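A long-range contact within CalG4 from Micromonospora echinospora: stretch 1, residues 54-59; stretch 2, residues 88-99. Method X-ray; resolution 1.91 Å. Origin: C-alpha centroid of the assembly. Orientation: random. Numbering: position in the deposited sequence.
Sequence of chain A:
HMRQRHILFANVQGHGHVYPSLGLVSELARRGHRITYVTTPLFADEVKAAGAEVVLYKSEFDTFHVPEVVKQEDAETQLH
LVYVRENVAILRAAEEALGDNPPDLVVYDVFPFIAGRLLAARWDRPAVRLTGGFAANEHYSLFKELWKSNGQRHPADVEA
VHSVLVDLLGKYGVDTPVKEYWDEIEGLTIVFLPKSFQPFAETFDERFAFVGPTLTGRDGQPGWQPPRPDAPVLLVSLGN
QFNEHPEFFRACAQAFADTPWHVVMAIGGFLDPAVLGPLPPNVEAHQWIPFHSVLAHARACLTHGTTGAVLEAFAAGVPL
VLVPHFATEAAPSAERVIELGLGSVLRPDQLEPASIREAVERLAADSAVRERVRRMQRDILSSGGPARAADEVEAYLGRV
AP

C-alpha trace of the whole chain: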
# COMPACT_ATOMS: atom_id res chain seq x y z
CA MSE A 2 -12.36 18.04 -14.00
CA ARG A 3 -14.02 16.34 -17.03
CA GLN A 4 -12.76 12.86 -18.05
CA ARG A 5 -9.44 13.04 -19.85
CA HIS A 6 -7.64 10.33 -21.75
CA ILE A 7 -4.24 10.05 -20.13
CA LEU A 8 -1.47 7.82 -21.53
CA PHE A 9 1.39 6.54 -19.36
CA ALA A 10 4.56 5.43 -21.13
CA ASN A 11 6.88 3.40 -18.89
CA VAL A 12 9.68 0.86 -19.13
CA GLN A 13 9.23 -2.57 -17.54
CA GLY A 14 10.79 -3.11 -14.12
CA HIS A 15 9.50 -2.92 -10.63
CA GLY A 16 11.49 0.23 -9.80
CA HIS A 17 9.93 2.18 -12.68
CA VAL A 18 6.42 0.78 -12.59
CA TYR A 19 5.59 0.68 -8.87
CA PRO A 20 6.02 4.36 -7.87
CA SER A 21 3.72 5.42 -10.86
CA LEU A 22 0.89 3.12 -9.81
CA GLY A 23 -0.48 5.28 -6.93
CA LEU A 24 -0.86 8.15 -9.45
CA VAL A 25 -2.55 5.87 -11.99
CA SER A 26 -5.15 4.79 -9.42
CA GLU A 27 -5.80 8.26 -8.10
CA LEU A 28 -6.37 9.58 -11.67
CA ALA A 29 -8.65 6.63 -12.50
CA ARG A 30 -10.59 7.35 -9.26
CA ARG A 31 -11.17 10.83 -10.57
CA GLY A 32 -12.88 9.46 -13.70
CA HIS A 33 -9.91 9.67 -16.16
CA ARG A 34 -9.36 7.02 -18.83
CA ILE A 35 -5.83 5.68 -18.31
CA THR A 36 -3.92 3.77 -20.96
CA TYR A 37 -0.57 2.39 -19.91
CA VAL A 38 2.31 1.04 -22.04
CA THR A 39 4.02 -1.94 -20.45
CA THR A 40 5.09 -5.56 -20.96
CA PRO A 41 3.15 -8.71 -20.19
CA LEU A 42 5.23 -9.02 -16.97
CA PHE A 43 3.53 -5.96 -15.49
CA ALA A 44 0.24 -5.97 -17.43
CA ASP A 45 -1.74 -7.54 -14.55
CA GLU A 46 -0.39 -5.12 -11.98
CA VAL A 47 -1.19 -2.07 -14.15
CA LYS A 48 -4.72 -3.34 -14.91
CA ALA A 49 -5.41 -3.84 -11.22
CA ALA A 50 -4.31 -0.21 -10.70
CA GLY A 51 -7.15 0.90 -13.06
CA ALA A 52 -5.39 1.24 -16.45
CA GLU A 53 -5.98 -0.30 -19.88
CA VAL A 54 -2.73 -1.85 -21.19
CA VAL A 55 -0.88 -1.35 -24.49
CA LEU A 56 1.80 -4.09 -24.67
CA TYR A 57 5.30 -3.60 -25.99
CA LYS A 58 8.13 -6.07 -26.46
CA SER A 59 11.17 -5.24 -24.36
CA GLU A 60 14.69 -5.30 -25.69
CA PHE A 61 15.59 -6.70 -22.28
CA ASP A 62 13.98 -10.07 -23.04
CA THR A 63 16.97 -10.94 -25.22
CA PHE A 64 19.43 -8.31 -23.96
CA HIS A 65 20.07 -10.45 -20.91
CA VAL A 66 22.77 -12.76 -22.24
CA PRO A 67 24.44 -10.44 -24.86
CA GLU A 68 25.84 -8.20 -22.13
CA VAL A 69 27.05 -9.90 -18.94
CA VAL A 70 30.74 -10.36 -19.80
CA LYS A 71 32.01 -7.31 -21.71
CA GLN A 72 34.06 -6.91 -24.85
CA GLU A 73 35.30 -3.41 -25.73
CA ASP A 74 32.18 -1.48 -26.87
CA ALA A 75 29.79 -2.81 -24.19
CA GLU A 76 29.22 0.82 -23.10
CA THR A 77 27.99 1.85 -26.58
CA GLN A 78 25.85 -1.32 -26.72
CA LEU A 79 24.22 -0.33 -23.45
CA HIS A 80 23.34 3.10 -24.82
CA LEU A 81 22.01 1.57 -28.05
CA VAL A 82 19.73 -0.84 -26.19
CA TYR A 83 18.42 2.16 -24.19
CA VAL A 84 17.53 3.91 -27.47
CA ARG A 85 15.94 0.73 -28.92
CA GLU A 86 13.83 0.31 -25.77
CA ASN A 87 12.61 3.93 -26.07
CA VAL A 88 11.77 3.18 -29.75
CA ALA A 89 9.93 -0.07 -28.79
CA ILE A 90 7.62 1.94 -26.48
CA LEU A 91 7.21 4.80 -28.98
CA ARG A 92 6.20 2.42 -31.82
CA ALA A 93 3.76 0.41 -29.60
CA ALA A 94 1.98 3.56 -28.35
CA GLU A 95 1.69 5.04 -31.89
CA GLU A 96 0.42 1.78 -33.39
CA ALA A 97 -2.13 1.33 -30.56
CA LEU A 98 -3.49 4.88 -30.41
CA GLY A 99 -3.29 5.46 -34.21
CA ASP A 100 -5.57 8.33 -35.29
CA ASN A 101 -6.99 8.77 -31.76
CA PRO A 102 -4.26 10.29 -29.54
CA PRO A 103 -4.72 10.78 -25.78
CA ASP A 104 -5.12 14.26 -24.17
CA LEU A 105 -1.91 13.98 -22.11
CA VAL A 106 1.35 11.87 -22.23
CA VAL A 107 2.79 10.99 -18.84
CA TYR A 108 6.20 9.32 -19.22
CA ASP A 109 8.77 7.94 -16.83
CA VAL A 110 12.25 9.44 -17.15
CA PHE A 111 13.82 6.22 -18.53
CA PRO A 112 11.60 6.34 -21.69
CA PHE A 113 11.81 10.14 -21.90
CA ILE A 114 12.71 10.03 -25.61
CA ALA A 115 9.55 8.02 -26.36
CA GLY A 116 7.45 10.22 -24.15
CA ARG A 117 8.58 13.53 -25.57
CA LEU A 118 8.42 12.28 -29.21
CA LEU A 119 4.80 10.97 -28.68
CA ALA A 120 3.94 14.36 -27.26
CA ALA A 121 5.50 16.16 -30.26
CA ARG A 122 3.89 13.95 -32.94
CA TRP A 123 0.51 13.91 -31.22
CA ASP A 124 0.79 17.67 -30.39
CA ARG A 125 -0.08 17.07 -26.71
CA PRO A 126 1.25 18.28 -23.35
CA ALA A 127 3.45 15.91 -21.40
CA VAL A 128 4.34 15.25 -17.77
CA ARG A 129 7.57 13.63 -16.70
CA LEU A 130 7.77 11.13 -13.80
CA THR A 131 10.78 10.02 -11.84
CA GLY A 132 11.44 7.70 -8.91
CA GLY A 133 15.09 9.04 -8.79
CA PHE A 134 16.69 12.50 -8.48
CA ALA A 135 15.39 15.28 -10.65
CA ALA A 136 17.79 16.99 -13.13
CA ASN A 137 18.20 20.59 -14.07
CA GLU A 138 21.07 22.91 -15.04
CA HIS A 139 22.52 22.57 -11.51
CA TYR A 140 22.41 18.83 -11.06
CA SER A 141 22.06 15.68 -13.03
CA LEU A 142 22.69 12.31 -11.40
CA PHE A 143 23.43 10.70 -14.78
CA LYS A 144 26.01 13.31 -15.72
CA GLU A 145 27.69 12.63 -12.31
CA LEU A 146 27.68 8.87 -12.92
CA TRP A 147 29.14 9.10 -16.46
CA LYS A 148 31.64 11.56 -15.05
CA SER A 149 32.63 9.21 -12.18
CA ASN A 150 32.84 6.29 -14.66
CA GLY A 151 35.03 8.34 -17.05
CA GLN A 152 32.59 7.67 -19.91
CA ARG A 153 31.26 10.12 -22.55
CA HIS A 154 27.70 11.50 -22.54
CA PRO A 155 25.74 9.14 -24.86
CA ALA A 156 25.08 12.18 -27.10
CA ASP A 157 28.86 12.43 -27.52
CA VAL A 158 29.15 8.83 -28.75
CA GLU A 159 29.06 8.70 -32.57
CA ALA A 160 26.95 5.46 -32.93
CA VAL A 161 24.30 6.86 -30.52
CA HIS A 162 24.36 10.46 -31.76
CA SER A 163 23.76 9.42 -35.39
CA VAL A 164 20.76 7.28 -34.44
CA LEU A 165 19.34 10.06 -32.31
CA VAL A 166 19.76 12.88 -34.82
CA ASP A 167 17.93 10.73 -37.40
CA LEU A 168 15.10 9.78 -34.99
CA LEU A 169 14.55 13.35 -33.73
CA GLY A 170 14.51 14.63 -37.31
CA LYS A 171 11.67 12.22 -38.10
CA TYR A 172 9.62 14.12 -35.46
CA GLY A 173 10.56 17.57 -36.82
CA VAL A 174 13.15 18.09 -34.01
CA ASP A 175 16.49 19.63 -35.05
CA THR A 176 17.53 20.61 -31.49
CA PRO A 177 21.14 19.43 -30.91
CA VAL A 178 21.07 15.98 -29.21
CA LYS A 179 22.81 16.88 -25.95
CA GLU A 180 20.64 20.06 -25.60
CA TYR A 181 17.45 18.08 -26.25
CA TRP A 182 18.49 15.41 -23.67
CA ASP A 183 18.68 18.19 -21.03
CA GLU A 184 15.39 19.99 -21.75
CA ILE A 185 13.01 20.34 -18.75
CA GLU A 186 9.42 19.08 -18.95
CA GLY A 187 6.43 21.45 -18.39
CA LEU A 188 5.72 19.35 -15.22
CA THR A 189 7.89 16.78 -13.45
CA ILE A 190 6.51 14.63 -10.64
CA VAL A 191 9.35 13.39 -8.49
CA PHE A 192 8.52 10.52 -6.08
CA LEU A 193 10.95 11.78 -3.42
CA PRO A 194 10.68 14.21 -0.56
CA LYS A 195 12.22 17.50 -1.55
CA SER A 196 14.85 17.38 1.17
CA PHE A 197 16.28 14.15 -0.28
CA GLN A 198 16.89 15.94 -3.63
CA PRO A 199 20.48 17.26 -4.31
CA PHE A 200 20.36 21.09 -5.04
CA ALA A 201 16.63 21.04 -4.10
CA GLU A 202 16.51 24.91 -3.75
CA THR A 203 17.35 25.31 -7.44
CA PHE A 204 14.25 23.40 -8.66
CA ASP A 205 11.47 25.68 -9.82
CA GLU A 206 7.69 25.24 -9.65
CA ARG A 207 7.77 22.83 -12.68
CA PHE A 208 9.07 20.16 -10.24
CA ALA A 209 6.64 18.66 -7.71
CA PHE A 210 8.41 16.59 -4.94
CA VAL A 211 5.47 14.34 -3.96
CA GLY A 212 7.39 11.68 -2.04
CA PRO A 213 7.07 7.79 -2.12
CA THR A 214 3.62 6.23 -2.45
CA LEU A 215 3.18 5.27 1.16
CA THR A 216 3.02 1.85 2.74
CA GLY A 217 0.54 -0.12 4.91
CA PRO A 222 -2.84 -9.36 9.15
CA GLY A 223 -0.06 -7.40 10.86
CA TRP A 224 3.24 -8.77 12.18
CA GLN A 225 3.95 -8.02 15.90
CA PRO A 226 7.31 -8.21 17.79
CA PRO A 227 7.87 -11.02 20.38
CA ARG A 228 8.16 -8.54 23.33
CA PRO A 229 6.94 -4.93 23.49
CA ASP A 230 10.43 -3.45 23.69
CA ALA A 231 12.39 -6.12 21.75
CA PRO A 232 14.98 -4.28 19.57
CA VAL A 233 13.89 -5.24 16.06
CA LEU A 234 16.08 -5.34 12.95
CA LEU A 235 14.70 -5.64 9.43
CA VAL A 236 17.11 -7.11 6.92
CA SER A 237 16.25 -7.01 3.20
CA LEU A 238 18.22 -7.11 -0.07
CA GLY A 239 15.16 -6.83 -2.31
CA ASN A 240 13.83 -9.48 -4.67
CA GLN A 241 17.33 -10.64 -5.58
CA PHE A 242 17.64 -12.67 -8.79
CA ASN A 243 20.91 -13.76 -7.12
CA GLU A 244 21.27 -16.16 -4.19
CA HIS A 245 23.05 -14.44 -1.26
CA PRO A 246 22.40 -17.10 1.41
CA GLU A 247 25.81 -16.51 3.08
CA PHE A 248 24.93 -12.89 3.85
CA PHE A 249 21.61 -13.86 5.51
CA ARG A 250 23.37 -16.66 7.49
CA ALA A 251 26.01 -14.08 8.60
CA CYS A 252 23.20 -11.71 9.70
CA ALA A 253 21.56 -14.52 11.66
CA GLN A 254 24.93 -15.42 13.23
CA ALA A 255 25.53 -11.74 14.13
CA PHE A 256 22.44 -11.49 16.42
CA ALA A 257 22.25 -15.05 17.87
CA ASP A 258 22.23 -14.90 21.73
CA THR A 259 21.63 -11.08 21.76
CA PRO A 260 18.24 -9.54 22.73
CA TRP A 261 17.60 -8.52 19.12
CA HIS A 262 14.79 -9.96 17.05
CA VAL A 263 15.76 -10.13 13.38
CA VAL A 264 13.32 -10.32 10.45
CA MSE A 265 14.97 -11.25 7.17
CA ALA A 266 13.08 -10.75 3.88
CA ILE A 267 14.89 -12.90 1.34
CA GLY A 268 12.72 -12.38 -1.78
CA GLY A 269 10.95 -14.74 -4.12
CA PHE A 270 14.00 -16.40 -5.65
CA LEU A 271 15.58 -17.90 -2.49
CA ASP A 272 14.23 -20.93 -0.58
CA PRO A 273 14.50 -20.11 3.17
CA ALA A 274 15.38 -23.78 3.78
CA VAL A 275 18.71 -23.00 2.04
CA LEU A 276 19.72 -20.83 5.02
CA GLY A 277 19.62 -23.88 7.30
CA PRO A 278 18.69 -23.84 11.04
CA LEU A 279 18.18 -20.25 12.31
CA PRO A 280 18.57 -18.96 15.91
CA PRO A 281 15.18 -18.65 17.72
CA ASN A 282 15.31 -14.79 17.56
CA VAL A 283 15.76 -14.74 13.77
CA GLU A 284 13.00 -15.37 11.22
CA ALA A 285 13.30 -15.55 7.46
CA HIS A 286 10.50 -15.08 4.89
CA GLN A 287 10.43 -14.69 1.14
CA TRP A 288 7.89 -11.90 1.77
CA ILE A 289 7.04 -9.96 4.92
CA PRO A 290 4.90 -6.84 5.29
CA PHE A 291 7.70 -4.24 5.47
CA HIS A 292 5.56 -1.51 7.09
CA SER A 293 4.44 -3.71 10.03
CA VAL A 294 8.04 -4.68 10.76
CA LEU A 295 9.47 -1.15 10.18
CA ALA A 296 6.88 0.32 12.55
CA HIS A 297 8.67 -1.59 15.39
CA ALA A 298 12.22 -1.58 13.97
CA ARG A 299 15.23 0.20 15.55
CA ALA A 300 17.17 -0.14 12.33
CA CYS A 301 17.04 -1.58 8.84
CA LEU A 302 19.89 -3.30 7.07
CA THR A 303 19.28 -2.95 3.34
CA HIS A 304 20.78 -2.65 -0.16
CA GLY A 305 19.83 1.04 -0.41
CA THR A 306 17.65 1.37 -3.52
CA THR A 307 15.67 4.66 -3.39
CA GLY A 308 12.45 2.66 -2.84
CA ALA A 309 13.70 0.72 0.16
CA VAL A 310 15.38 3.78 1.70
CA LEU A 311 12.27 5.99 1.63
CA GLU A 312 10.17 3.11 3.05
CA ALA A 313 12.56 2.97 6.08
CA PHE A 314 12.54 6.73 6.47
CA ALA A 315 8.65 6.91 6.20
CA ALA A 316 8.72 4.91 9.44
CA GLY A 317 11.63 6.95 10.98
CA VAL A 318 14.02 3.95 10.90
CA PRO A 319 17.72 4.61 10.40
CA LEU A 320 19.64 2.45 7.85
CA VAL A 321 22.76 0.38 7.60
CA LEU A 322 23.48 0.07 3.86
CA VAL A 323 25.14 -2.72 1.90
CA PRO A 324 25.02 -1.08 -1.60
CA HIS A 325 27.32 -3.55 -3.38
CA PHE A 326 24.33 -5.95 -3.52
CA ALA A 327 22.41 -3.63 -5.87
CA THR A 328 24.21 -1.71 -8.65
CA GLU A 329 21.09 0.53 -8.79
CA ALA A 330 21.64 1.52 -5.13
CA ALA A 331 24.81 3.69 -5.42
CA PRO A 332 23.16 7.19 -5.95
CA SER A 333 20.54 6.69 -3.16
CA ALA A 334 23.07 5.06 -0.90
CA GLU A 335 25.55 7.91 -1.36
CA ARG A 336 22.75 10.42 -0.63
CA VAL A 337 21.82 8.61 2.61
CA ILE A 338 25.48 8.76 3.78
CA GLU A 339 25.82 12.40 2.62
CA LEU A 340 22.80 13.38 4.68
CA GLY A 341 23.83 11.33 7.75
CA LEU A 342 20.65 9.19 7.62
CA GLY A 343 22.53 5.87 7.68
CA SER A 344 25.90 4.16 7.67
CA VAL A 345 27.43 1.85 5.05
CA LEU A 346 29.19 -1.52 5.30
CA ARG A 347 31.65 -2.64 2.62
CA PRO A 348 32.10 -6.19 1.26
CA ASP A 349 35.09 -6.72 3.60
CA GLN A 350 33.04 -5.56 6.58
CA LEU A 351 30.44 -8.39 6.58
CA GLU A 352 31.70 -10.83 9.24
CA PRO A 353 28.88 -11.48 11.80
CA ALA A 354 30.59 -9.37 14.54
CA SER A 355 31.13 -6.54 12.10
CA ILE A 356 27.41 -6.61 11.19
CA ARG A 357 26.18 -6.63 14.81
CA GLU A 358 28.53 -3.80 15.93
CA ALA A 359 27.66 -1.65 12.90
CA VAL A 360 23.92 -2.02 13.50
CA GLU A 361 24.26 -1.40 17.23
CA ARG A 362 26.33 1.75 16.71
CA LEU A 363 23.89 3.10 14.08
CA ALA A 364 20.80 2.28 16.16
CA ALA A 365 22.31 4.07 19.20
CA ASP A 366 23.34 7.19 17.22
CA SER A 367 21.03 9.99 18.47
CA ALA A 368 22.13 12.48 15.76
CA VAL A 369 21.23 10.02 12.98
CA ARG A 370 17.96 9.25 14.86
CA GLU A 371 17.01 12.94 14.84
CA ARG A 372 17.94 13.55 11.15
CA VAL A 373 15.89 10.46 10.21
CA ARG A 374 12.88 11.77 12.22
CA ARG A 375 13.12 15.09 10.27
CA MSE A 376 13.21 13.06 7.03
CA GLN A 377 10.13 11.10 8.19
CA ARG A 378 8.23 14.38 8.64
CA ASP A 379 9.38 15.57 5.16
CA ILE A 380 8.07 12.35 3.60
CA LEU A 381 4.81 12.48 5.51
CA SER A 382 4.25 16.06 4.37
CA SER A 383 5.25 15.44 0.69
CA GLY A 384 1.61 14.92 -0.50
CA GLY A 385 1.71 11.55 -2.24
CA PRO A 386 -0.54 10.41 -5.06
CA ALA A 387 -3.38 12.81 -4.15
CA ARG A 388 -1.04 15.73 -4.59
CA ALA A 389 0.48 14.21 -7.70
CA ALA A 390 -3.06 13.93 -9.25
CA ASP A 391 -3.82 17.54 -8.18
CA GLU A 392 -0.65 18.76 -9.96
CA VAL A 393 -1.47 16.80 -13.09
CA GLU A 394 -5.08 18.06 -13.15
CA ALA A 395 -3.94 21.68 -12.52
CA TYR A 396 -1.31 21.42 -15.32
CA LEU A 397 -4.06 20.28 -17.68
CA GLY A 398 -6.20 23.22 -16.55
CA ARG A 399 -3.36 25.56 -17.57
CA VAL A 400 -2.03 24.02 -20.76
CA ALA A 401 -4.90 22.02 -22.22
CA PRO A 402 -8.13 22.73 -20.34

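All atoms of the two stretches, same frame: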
# COMPACT_ATOMS: atom_id res chain seq x y z
N VAL A 54 -4.15 -1.59 -20.86
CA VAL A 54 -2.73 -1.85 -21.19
C VAL A 54 -2.52 -1.86 -22.72
O VAL A 54 -3.32 -2.43 -23.47
CB VAL A 54 -2.25 -3.15 -20.53
CG1 VAL A 54 -0.89 -3.71 -21.14
CG2 VAL A 54 -2.07 -2.95 -19.01
N VAL A 55 -1.43 -1.23 -23.14
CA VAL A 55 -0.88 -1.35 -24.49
C VAL A 55 0.44 -2.09 -24.28
O VAL A 55 1.37 -1.58 -23.61
CB VAL A 55 -0.60 0.04 -25.11
CG1 VAL A 55 0.32 -0.11 -26.40
CG2 VAL A 55 -1.94 0.74 -25.45
N LEU A 56 0.54 -3.30 -24.84
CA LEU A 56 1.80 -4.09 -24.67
C LEU A 56 2.90 -3.67 -25.63
O LEU A 56 2.63 -3.32 -26.81
CB LEU A 56 1.54 -5.59 -24.91
CG LEU A 56 0.54 -6.24 -23.96
CD1 LEU A 56 0.28 -7.67 -24.44
CD2 LEU A 56 1.10 -6.23 -22.56
N TYR A 57 4.14 -3.71 -25.13
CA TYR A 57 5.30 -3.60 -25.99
C TYR A 57 6.23 -4.78 -25.65
O TYR A 57 6.11 -5.41 -24.58
CB TYR A 57 5.97 -2.19 -25.83
CG TYR A 57 6.98 -2.07 -24.68
CD1 TYR A 57 8.36 -2.25 -24.90
CD2 TYR A 57 6.56 -1.80 -23.36
CE1 TYR A 57 9.29 -2.12 -23.85
CE2 TYR A 57 7.49 -1.66 -22.33
CZ TYR A 57 8.84 -1.81 -22.59
OH TYR A 57 9.77 -1.74 -21.54
N LYS A 58 7.13 -5.05 -26.59
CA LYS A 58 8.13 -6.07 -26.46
C LYS A 58 9.45 -5.42 -26.06
O LYS A 58 10.00 -4.59 -26.78
CB LYS A 58 8.31 -6.78 -27.80
CG LYS A 58 9.55 -7.68 -27.85
CD LYS A 58 9.29 -8.99 -27.18
CE LYS A 58 10.43 -10.00 -27.48
NZ LYS A 58 10.22 -11.19 -26.58
N SER A 59 9.93 -5.80 -24.88
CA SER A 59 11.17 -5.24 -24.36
C SER A 59 12.39 -5.82 -24.98
O SER A 59 12.52 -7.06 -25.11
CB SER A 59 11.24 -5.44 -22.84
OG SER A 59 12.37 -4.81 -22.28
N VAL A 88 12.45 3.37 -28.44
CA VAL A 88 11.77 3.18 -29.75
C VAL A 88 10.66 2.08 -29.70
O VAL A 88 9.58 2.22 -30.32
CB VAL A 88 12.79 2.89 -30.89
CG1 VAL A 88 12.08 2.49 -32.19
CG2 VAL A 88 13.66 4.15 -31.16
N ALA A 89 10.92 1.00 -28.97
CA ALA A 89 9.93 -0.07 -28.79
C ALA A 89 8.62 0.48 -28.20
O ALA A 89 7.53 0.17 -28.69
CB ALA A 89 10.51 -1.21 -27.93
N ILE A 90 8.75 1.31 -27.18
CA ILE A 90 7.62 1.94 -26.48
C ILE A 90 6.91 2.96 -27.38
O ILE A 90 5.67 2.94 -27.51
CB ILE A 90 8.11 2.63 -25.16
CG1 ILE A 90 8.51 1.53 -24.11
CG2 ILE A 90 6.99 3.58 -24.56
CD1 ILE A 90 9.41 2.04 -23.04
N LEU A 91 7.71 3.81 -28.02
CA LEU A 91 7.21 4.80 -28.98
C LEU A 91 6.38 4.12 -30.10
O LEU A 91 5.23 4.51 -30.37
CB LEU A 91 8.44 5.59 -29.53
CG LEU A 91 8.27 6.67 -30.60
CD1 LEU A 91 7.52 7.83 -29.99
CD2 LEU A 91 9.66 7.12 -30.99
N ARG A 92 6.93 3.10 -30.74
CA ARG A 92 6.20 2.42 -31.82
C ARG A 92 4.91 1.78 -31.30
O ARG A 92 3.90 1.80 -32.01
CB ARG A 92 7.05 1.34 -32.53
CG ARG A 92 8.24 1.96 -33.36
CD ARG A 92 9.09 0.89 -33.99
NE ARG A 92 10.25 1.49 -34.65
CZ ARG A 92 11.22 0.79 -35.22
NH1 ARG A 92 11.22 -0.55 -35.20
NH2 ARG A 92 12.21 1.46 -35.80
N ALA A 93 4.96 1.12 -30.12
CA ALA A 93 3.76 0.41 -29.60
C ALA A 93 2.64 1.40 -29.33
O ALA A 93 1.50 1.10 -29.62
CB ALA A 93 4.06 -0.29 -28.29
N ALA A 94 2.97 2.53 -28.71
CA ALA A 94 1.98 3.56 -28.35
C ALA A 94 1.37 4.17 -29.62
O ALA A 94 0.15 4.32 -29.70
CB ALA A 94 2.63 4.64 -27.55
N GLU A 95 2.21 4.48 -30.61
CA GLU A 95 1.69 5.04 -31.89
C GLU A 95 0.79 4.07 -32.64
O GLU A 95 -0.29 4.45 -33.12
CB GLU A 95 2.84 5.50 -32.75
CG GLU A 95 3.55 6.72 -32.12
CD GLU A 95 4.48 7.41 -33.11
OE1 GLU A 95 4.23 7.35 -34.31
OE2 GLU A 95 5.43 8.09 -32.71
N GLU A 96 1.21 2.81 -32.72
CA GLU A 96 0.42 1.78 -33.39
C GLU A 96 -0.93 1.62 -32.68
O GLU A 96 -1.98 1.58 -33.33
CB GLU A 96 1.21 0.46 -33.43
CG GLU A 96 0.55 -0.70 -34.22
CD GLU A 96 -0.73 -1.20 -33.56
OE1 GLU A 96 -0.73 -1.54 -32.35
OE2 GLU A 96 -1.77 -1.26 -34.27
N ALA A 97 -0.92 1.54 -31.35
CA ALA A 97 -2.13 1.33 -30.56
C ALA A 97 -3.11 2.50 -30.54
O ALA A 97 -4.32 2.28 -30.59
CB ALA A 97 -1.81 0.92 -29.14
N LEU A 98 -2.61 3.72 -30.46
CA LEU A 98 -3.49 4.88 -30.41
C LEU A 98 -3.86 5.37 -31.83
O LEU A 98 -4.96 5.89 -32.06
CB LEU A 98 -2.87 5.98 -29.57
CG LEU A 98 -2.92 5.86 -28.04
CD1 LEU A 98 -4.29 6.05 -27.51
CD2 LEU A 98 -2.34 4.53 -27.49
N GLY A 99 -2.96 5.16 -32.79
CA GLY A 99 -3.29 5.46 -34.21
C GLY A 99 -3.85 6.87 -34.40
O GLY A 99 -3.22 7.84 -34.02

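Contact between the end of a β-strand with the loop that follows it (residues 54-59) and an α-helix (residues 88-98) in CalG4. The axes of strand 54-56 and the helix approach to 8.3 Å, and their N-to-C directions differ by 123°, so the chain segments run in broadly opposed senses: Val-55 lies nearest Ala-97, with CA atoms 6.8 Å apart, and Tyr-57 lies nearest Ala-93, with CA atoms 5.6 Å apart. No hydrogen bond crosses between the stretches; the contact is apolar packing that buries 324 Å² in total. Within the helix, i to i-4 hydrogen bonds such as Ala-97 N to Ala-93 O (3.0 Å) occupy the backbone.

Val-54, at the start of the stretch, is out of reach of the helix, and Val-55 makes the first contacts. Its CA-to-CB bond points toward the helix, and with chi1 in the t well Val-55 CG1 lies 3.6 Å from Ala-97 CB and 4.2 Å from Ala-93 CB. These two alanines are one helical turn apart, so a single methyl group touches consecutive turns. The same Val-55 CG1 comes within 3.6 Å of Ala-93 O, a van der Waals approach to a carbonyl whose hydrogen bond is made inside the helix. Val-55 CG2 lies at a looser 4.3 Å from Leu-98 CD2; the CA-to-CB bond of Leu-98 points sideways, but the end of its side chain comes nearer to the strand.

Leu-56 shows the alternation expected of a strand. The CA-to-CB bond of Leu-56 points away from the helix, yet its backbone still takes part: Leu-56 O is 3.7 Å from Ala-93 CB.

Tyr-57 has the largest covered area of any residue in either stretch, 77 Å². The CA-to-CB bond of Tyr-57 points toward the helix, and Tyr-57 CB packs 3.6 Å from Ala-93 CB, a close approach between the two segments where the helix presents only a methyl group. With chi1 at 86° and chi2 at 95°, the Tyr-57 ring slants toward the earlier turn of the helix while rising away from its axis. Ile-90 covers one face: its CG1 sits 3.6 Å from the centroid of the Tyr-57 ring and only 6° off the ring normal, a CH-pi contact almost directly over the ring center. The CA-to-CB bond of Ile-90 points sideways, so it is the outer part of its side chain, in the m, t rotamer, that reaches the ring. Ala-89 approaches obliquely, with its CB 3.9 Å from Tyr-57 CD1. The phenol OH is hydrogen-bonded to a residue just outside the stretches.

Lys-58 contributes mainly through its backbone, with its O 3.6 Å from Ala-89 CB. Its side chain starts sideways and its end leads away; NZ is hydrogen-bonded elsewhere in the structure. At Ser-59 the CA-to-CB bond points away, and the contact ends. Ala-89, Ala-93 and Ala-97, spaced four residues apart, thus form the helix stripe that points toward stretch 1.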